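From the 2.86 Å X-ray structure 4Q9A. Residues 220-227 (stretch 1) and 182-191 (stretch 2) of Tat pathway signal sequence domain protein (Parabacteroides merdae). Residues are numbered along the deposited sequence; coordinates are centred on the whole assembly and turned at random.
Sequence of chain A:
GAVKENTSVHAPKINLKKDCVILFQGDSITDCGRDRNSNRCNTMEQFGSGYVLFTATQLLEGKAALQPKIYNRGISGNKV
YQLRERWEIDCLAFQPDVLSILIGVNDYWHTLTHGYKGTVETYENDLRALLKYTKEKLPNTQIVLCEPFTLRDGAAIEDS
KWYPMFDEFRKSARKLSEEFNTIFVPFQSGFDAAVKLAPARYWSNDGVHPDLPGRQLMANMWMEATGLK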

# COMPACT_ATOMS: atom_id res chain seq x y z
N ASN A 220 5.38 6.42 -4.58
CA ASN A 220 6.25 7.41 -3.95
C ASN A 220 6.67 8.49 -4.94
O ASN A 220 6.70 9.67 -4.58
CB ASN A 220 7.48 6.73 -3.34
CG ASN A 220 7.21 5.75 -2.22
OD1 ASN A 220 6.11 5.66 -1.67
ND2 ASN A 220 8.25 5.02 -1.82
N MSE A 221 6.97 8.09 -6.20
CA MSE A 221 7.36 9.00 -7.28
C MSE A 221 6.23 9.97 -7.61
O MSE A 221 6.44 11.18 -7.71
CB MSE A 221 7.74 8.20 -8.52
CG MSE A 221 9.03 7.42 -8.37
SE MSE A 221 9.85 7.10 -10.10
CE MSE A 221 10.38 8.94 -10.47
N TRP A 222 5.02 9.42 -7.75
CA TRP A 222 3.79 10.12 -8.03
C TRP A 222 3.49 11.12 -6.91
O TRP A 222 3.21 12.28 -7.21
CB TRP A 222 2.66 9.12 -8.19
CG TRP A 222 1.45 9.64 -8.91
CD1 TRP A 222 1.07 9.34 -10.18
CD2 TRP A 222 0.40 10.43 -8.34
NE1 TRP A 222 -0.15 9.91 -10.46
CE2 TRP A 222 -0.59 10.58 -9.34
CE3 TRP A 222 0.19 11.02 -7.08
CZ2 TRP A 222 -1.74 11.34 -9.13
CZ3 TRP A 222 -0.97 11.75 -6.86
CH2 TRP A 222 -1.91 11.92 -7.88
N MSE A 223 3.60 10.71 -5.64
CA MSE A 223 3.35 11.64 -4.54
C MSE A 223 4.37 12.78 -4.56
O MSE A 223 4.00 13.93 -4.35
CB MSE A 223 3.37 10.91 -3.20
CG MSE A 223 2.21 9.95 -3.02
SE MSE A 223 0.47 10.80 -3.07
CE MSE A 223 0.47 11.46 -1.25
N GLU A 224 5.64 12.46 -4.90
CA GLU A 224 6.74 13.41 -5.00
C GLU A 224 6.57 14.37 -6.20
O GLU A 224 6.67 15.57 -5.99
CB GLU A 224 8.08 12.68 -5.11
CG GLU A 224 9.26 13.50 -4.63
CD GLU A 224 10.51 12.67 -4.38
OE1 GLU A 224 10.51 11.86 -3.43
OE2 GLU A 224 11.49 12.85 -5.14
N ALA A 225 6.34 13.85 -7.42
CA ALA A 225 6.19 14.68 -8.63
C ALA A 225 5.05 15.69 -8.50
O ALA A 225 5.19 16.84 -8.93
CB ALA A 225 5.98 13.81 -9.86
N THR A 226 3.92 15.27 -7.88
CA THR A 226 2.73 16.10 -7.68
C THR A 226 2.90 17.09 -6.53
O THR A 226 2.16 18.06 -6.46
CB THR A 226 1.50 15.22 -7.45
OG1 THR A 226 1.73 14.37 -6.32
CG2 THR A 226 1.14 14.40 -8.68
N GLY A 227 3.88 16.83 -5.66
CA GLY A 227 4.17 17.66 -4.50
C GLY A 227 3.20 17.44 -3.35
O GLY A 227 3.09 18.30 -2.47
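Stretch 2 (182-191) TIFVPFQSGF

A helix packs against a strand most economically when the strand offers its alternate side chains to one face of the helix, and the contact between residues 182-191 and 220-227 is a compact example. Its centre is apolar. Val185, with CA-to-CB pointing toward the helix, fits among three helical residues: its CG1 lies 3.8 Å from CB of Met221, while its CG2 is 3.9 Å from CB of Ala225 and 3.9 Å from CD1 of Trp222, approaching the indole obliquely. At Ala225, whose side chain is a single methyl, the backbones come close, the CA atoms of Ala225 and Val185 being 5.5 Å apart.

The strand, residues 183-185, runs nearly antiparallel to the helix, at a crossing angle of 153° and a closest axial approach of 7.8 Å. Consequently the earlier strand residue meets the later helical one. Ile183, two positions before Val185 and likewise directed toward the helix, places CG2 4.1 Å from CB of Ala225 and 4.1 Å from CG2 of Thr226. Between them the CA-to-CB bond of Phe184 points away, as expected from the alternation of an extended chain, and the residue contributes its backbone instead: its O lies 3.7 Å from CB of Ala225.

At Pro186 the extended chain gives way to a helix, with the proline at the N-cap position and Phe187 beginning the first turn. A backbone hydrogen bond from Phe191 N to Phe187 O, 3.0 Å, secures that turn. Here selenomethionine Met221, in an m, t, p conformation, reaches across the junction. Its SE packs 3.9 Å from CD1 of Phe187, at the edge of the ring and 5.2 Å from the centroid, and 3.6 Å from CA of Gly190. The absence of a side chain at Gly190 matters, since an ideal CB there would fall 2.2 Å from SE of Met221. The terminal CE of Met221 lies 3.9 Å from CD of Pro186.

Toward the periphery the contact meets polar atoms, but no hydrogen bond crosses it. CE of Met221 comes within 3.1 Å of O of Pro186, and CG2 of Ile183 within 3.4 Å of O of Ala225. These carbonyls meet carbon, so packing rather than polar pairing joins the stretches, burying 439 Å² in all. Some polar groups are bonded within their own segment: Ala225 N to Met221 O at 2.7 Å, and Thr182 OG1 to Ile183 O at 3.3 Å. Gly227, with positive phi, closes the helix in a Schellman motif, its N bonded to Glu224 O at 3.1 Å, beyond the reach of the strand.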

# COMPACT_ATOMS: atom_id res chain seq x y z
N THR A 182 1.44 20.13 -17.80
CA THR A 182 0.96 19.18 -16.80
C THR A 182 2.09 18.78 -15.84
O THR A 182 3.25 19.18 -16.03
CB THR A 182 0.40 17.91 -17.49
OG1 THR A 182 1.48 17.14 -18.00
CG2 THR A 182 -0.57 18.23 -18.61
N ILE A 183 1.75 17.95 -14.84
CA ILE A 183 2.76 17.37 -13.94
C ILE A 183 3.28 16.12 -14.68
O ILE A 183 2.51 15.44 -15.38
CB ILE A 183 2.23 17.08 -12.50
CG1 ILE A 183 1.74 18.38 -11.79
CG2 ILE A 183 3.23 16.26 -11.65
CD1 ILE A 183 2.67 19.05 -10.83
N PHE A 184 4.60 15.86 -14.56
CA PHE A 184 5.20 14.72 -15.22
C PHE A 184 5.90 13.79 -14.20
O PHE A 184 6.79 14.22 -13.45
CB PHE A 184 6.15 15.21 -16.32
CG PHE A 184 6.66 14.11 -17.21
CD1 PHE A 184 5.81 13.45 -18.10
CD2 PHE A 184 7.99 13.70 -17.15
CE1 PHE A 184 6.28 12.41 -18.91
CE2 PHE A 184 8.46 12.65 -17.95
CZ PHE A 184 7.60 12.03 -18.84
N VAL A 185 5.47 12.52 -14.13
CA VAL A 185 6.08 11.55 -13.21
C VAL A 185 7.14 10.77 -14.03
O VAL A 185 6.78 10.06 -14.97
CB VAL A 185 5.08 10.63 -12.45
CG1 VAL A 185 5.76 10.00 -11.24
CG2 VAL A 185 3.83 11.38 -12.01
N PRO A 186 8.46 10.97 -13.75
CA PRO A 186 9.50 10.31 -14.57
C PRO A 186 9.86 8.91 -14.06
O PRO A 186 10.97 8.70 -13.53
CB PRO A 186 10.67 11.28 -14.47
CG PRO A 186 10.50 11.97 -13.14
CD PRO A 186 9.07 11.81 -12.70
N PHE A 187 8.93 7.97 -14.24
CA PHE A 187 9.06 6.59 -13.77
C PHE A 187 10.35 5.90 -14.23
O PHE A 187 10.96 5.21 -13.41
CB PHE A 187 7.86 5.76 -14.19
CG PHE A 187 6.57 6.03 -13.44
CD1 PHE A 187 6.59 6.31 -12.08
CD2 PHE A 187 5.35 5.92 -14.07
CE1 PHE A 187 5.40 6.50 -11.37
CE2 PHE A 187 4.16 6.12 -13.36
CZ PHE A 187 4.19 6.40 -12.02
N GLN A 188 10.81 6.13 -15.47
CA GLN A 188 12.03 5.51 -15.99
C GLN A 188 13.25 5.85 -15.12
O GLN A 188 13.96 4.92 -14.73
CB GLN A 188 12.27 5.89 -17.47
CG GLN A 188 13.24 4.97 -18.23
CD GLN A 188 12.75 3.54 -18.36
OE1 GLN A 188 11.98 3.18 -19.27
NE2 GLN A 188 13.24 2.68 -17.47
N SER A 189 13.45 7.13 -14.77
CA SER A 189 14.56 7.60 -13.93
C SER A 189 14.59 6.87 -12.60
O SER A 189 15.68 6.47 -12.14
CB SER A 189 14.44 9.10 -13.67
OG SER A 189 14.10 9.76 -14.87
N GLY A 190 13.40 6.68 -12.01
CA GLY A 190 13.22 5.97 -10.75
C GLY A 190 13.61 4.53 -10.86
O GLY A 190 14.32 4.01 -9.99
N PHE A 191 13.16 3.86 -11.93
CA PHE A 191 13.46 2.45 -12.14
C PHE A 191 14.93 2.25 -12.54
O PHE A 191 15.56 1.29 -12.10
CB PHE A 191 12.48 1.81 -13.13
CG PHE A 191 11.17 1.41 -12.49
CD1 PHE A 191 11.12 0.39 -11.54
CD2 PHE A 191 9.98 2.06 -12.83
CE1 PHE A 191 9.91 0.03 -10.94
CE2 PHE A 191 8.76 1.67 -12.25
CZ PHE A 191 8.74 0.67 -11.31